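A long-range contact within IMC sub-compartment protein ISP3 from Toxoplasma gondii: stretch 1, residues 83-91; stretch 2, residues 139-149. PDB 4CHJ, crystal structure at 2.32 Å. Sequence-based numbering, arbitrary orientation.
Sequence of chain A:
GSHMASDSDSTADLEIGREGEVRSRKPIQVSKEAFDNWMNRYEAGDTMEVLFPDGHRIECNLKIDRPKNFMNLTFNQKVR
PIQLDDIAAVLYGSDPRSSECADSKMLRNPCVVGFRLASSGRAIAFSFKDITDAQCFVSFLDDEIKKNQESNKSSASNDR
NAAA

Stretch 1 (83-91) QLDDIAAVL
Stretch 2 139-149: SFLDDEIKKNQ

Residues 87-91 form a strand that packs against the helix spanning 139-149, which begins earlier in the chain. Their N-to-C directions make an angle of 134°, so the two elements run obliquely opposed, and their axes approach to 7.8 Å. The contact buries 532 Å², counting both sides. Leu84, Ile87, Phe140, Leu141 and Ile145 are buried, as apolar chains facing one another should be.

Gln83 is out of reach of the helix, but it leads into a short turn. Residues 84-86 adopt helical backbone angles (phi/psi near -62/-35), with a weak hydrogen bond from Asp86 N to Gln83 O (2.9 Å) and an ordinary one from Ile87 N to Leu84 O (3.3 Å). Leu84 points toward the helix in the m,t rotamer, its CA 6.2 Å from the CA of Glu144. Leu84 CD1 meets the edge of the Phe140 ring, 3.9 Å from Phe140 CZ; Phe140 has a sideways CA-to-CB bond and a t chi1, and the end of its side chain comes nearer. Leu84 CB lies 3.6 Å from Glu144 OE1, the same oxygen that forms a salt bridge with Lys147 NZ (2.6 Å), so the carboxylate of buried Glu144 has its charge met from within the helix.

The turn is tied down by Asn148 (chi1 m, chi2 -8°), whose ND2 donates to Leu84 O (2.6 Å, 169°) and to Ile87 O (3.2 Å, 152°). A primary amide suits this place because its two hydrogens can serve two carbonyls at once. The CA atoms of Asp85 and Asn148 are 5.6 Å apart. The CA-to-CB bonds of Asp85 and Asp86 point away from the helix, and both carboxylates are hydrogen-bonded elsewhere in the structure.

At Ile87 the backbone extends (-61/129), and its m,m side chain points toward the helix. Ile87 CG2 packs 4.0 Å from Ile145 CG1, and Ile87 CD1 lies 4.2 Å from Leu141 CD2. This branched apolar chain therefore touches residues one helical turn apart.

Ala88 (-113/-30) and Ala89 (-151/155) both direct their CB atoms away, and here the helix meets backbone. Ala88 O is 4.1 Å from Ile145 CG2, and Ala89 C is 3.7 Å from Ile145 CD1. Ile145, m,t, starts sideways but its end comes nearer; the CA atoms of Ala88 and Ile145 are 6.0 Å apart.

Val90 (-123/131, chi1 p), partly exposed, again points toward the helix, its CA 6.7 Å from the CA of Leu141. Its branched chain suits two neighbours: Val90 CG2 contacts Leu141 CD1 at 4.0 Å, Leu141 pointing toward the strand as m,t, while Val90 CG1 lies 4.2 Å from both Ile145 CD1 and Asp142 OD2. Leu91 makes no contact with the helix.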

# COMPACT_ATOMS: atom_id res chain seq x y z
N GLN A 83 0.87 9.69 -6.93
CA GLN A 83 1.83 9.41 -7.98
C GLN A 83 2.75 8.28 -7.55
O GLN A 83 3.31 8.31 -6.47
CB GLN A 83 2.65 10.65 -8.30
CG GLN A 83 1.82 11.90 -8.46
CD GLN A 83 1.56 12.23 -9.91
OE1 GLN A 83 2.49 12.45 -10.69
NE2 GLN A 83 0.29 12.27 -10.29
N LEU A 84 2.89 7.29 -8.43
CA LEU A 84 3.74 6.14 -8.19
C LEU A 84 5.18 6.59 -8.04
O LEU A 84 5.95 6.02 -7.27
CB LEU A 84 3.59 5.12 -9.32
CG LEU A 84 2.16 4.61 -9.52
CD1 LEU A 84 2.14 3.40 -10.43
CD2 LEU A 84 1.50 4.30 -8.19
N ASP A 85 5.51 7.64 -8.78
CA ASP A 85 6.83 8.24 -8.72
C ASP A 85 7.06 8.78 -7.32
O ASP A 85 8.17 8.73 -6.80
CB ASP A 85 6.95 9.37 -9.76
CG ASP A 85 5.62 10.04 -10.06
OD1 ASP A 85 4.76 9.40 -10.68
OD2 ASP A 85 5.45 11.21 -9.67
N ASP A 86 6.00 9.30 -6.73
CA ASP A 86 6.06 9.88 -5.39
C ASP A 86 6.46 8.91 -4.27
O ASP A 86 7.11 9.31 -3.32
CB ASP A 86 4.75 10.58 -5.04
CG ASP A 86 4.96 11.78 -4.13
OD1 ASP A 86 6.10 12.27 -4.06
OD2 ASP A 86 3.99 12.22 -3.49
N ILE A 87 6.08 7.64 -4.40
CA ILE A 87 6.26 6.70 -3.29
C ILE A 87 7.73 6.58 -2.93
O ILE A 87 8.56 6.33 -3.78
CB ILE A 87 5.77 5.30 -3.69
CG1 ILE A 87 4.44 5.37 -4.44
CG2 ILE A 87 5.68 4.40 -2.46
CD1 ILE A 87 3.22 5.38 -3.55
N ALA A 88 8.03 6.74 -1.65
CA ALA A 88 9.42 6.72 -1.20
C ALA A 88 9.77 5.52 -0.32
O ALA A 88 10.91 5.07 -0.31
CB ALA A 88 9.75 8.01 -0.48
N ALA A 89 8.79 5.02 0.42
CA ALA A 89 9.04 3.91 1.33
C ALA A 89 7.82 3.05 1.55
O ALA A 89 6.69 3.50 1.41
CB ALA A 89 9.57 4.43 2.66
N VAL A 90 8.06 1.80 1.92
CA VAL A 90 7.02 0.87 2.29
C VAL A 90 7.33 0.39 3.69
O VAL A 90 8.45 0.02 3.99
CB VAL A 90 6.95 -0.31 1.31
CG1 VAL A 90 8.29 -1.03 1.26
CG2 VAL A 90 5.84 -1.27 1.70
N LEU A 91 6.34 0.43 4.58
CA LEU A 91 6.59 -0.04 5.93
C LEU A 91 5.81 -1.30 6.21
O LEU A 91 4.60 -1.28 6.29
CB LEU A 91 6.24 1.06 6.92
CG LEU A 91 6.80 2.42 6.52
CD1 LEU A 91 5.94 3.54 7.04
CD2 LEU A 91 8.23 2.56 6.99
N SER A 139 4.64 -5.71 -2.58
CA SER A 139 5.52 -6.03 -3.71
C SER A 139 5.34 -5.03 -4.82
O SER A 139 6.31 -4.63 -5.46
CB SER A 139 5.24 -7.43 -4.22
OG SER A 139 5.79 -8.38 -3.32
N PHE A 140 4.11 -4.60 -5.04
CA PHE A 140 3.85 -3.59 -6.05
C PHE A 140 4.56 -2.30 -5.69
O PHE A 140 5.18 -1.66 -6.53
CB PHE A 140 2.34 -3.36 -6.18
CG PHE A 140 1.98 -2.10 -6.89
CD1 PHE A 140 2.32 -1.91 -8.21
CD2 PHE A 140 1.30 -1.09 -6.23
CE1 PHE A 140 1.99 -0.74 -8.86
CE2 PHE A 140 0.97 0.08 -6.87
CZ PHE A 140 1.31 0.26 -8.19
N LEU A 141 4.48 -1.92 -4.41
CA LEU A 141 5.12 -0.72 -3.92
C LEU A 141 6.63 -0.82 -4.06
O LEU A 141 7.30 0.14 -4.40
CB LEU A 141 4.75 -0.45 -2.47
CG LEU A 141 3.33 0.07 -2.22
CD1 LEU A 141 3.17 0.50 -0.77
CD2 LEU A 141 3.01 1.22 -3.16
N ASP A 142 7.16 -2.01 -3.79
CA ASP A 142 8.59 -2.23 -3.86
C ASP A 142 9.11 -1.99 -5.26
O ASP A 142 10.16 -1.39 -5.44
CB ASP A 142 8.91 -3.66 -3.43
CG ASP A 142 9.91 -3.71 -2.30
OD1 ASP A 142 11.06 -3.26 -2.50
OD2 ASP A 142 9.55 -4.20 -1.21
N ASP A 143 8.37 -2.46 -6.26
CA ASP A 143 8.78 -2.28 -7.64
C ASP A 143 8.80 -0.80 -8.03
O ASP A 143 9.72 -0.35 -8.70
CB ASP A 143 7.84 -3.03 -8.58
CG ASP A 143 7.92 -4.53 -8.40
OD1 ASP A 143 8.98 -5.01 -7.96
OD2 ASP A 143 6.92 -5.22 -8.69
N GLU A 144 7.80 -0.06 -7.58
CA GLU A 144 7.68 1.36 -7.91
C GLU A 144 8.81 2.14 -7.30
O GLU A 144 9.38 3.00 -7.93
CB GLU A 144 6.36 1.90 -7.41
CG GLU A 144 5.18 1.27 -8.11
CD GLU A 144 5.26 1.43 -9.63
OE1 GLU A 144 5.85 2.44 -10.08
OE2 GLU A 144 4.72 0.55 -10.36
N ILE A 145 9.16 1.77 -6.08
CA ILE A 145 10.23 2.43 -5.34
C ILE A 145 11.60 2.22 -5.99
O ILE A 145 12.39 3.14 -6.10
CB ILE A 145 10.27 1.91 -3.90
CG1 ILE A 145 9.08 2.46 -3.14
CG2 ILE A 145 11.58 2.29 -3.22
CD1 ILE A 145 8.83 1.77 -1.82
N LYS A 146 11.88 0.98 -6.39
CA LYS A 146 13.10 0.65 -7.11
C LYS A 146 13.18 1.46 -8.40
O LYS A 146 14.18 2.13 -8.65
CB LYS A 146 13.15 -0.85 -7.41
CG LYS A 146 13.57 -1.69 -6.21
CD LYS A 146 13.00 -3.11 -6.24
CE LYS A 146 13.79 -4.04 -7.17
NZ LYS A 146 13.75 -5.47 -6.72
N LYS A 147 12.12 1.39 -9.21
CA LYS A 147 11.98 2.25 -10.39
C LYS A 147 12.35 3.69 -10.07
O LYS A 147 13.18 4.28 -10.75
CB LYS A 147 10.54 2.25 -10.87
CG LYS A 147 10.30 1.44 -12.12
CD LYS A 147 8.99 1.84 -12.78
CE LYS A 147 7.85 0.98 -12.28
NZ LYS A 147 6.54 1.67 -12.45
N ASN A 148 11.70 4.24 -9.05
CA ASN A 148 11.81 5.66 -8.72
C ASN A 148 13.23 6.04 -8.37
O ASN A 148 13.71 7.12 -8.73
CB ASN A 148 10.88 6.00 -7.56
CG ASN A 148 9.42 5.85 -7.92
OD1 ASN A 148 9.08 5.62 -9.08
ND2 ASN A 148 8.55 5.98 -6.93
N GLN A 149 13.90 5.16 -7.64
CA GLN A 149 15.30 5.33 -7.31
C GLN A 149 16.10 5.12 -8.59
O GLN A 149 17.29 5.40 -8.65
CB GLN A 149 15.71 4.34 -6.23
CG GLN A 149 14.71 4.27 -5.09
CD GLN A 149 15.18 3.39 -3.94
OE1 GLN A 149 15.11 3.78 -2.78
NE2 GLN A 149 15.67 2.20 -4.27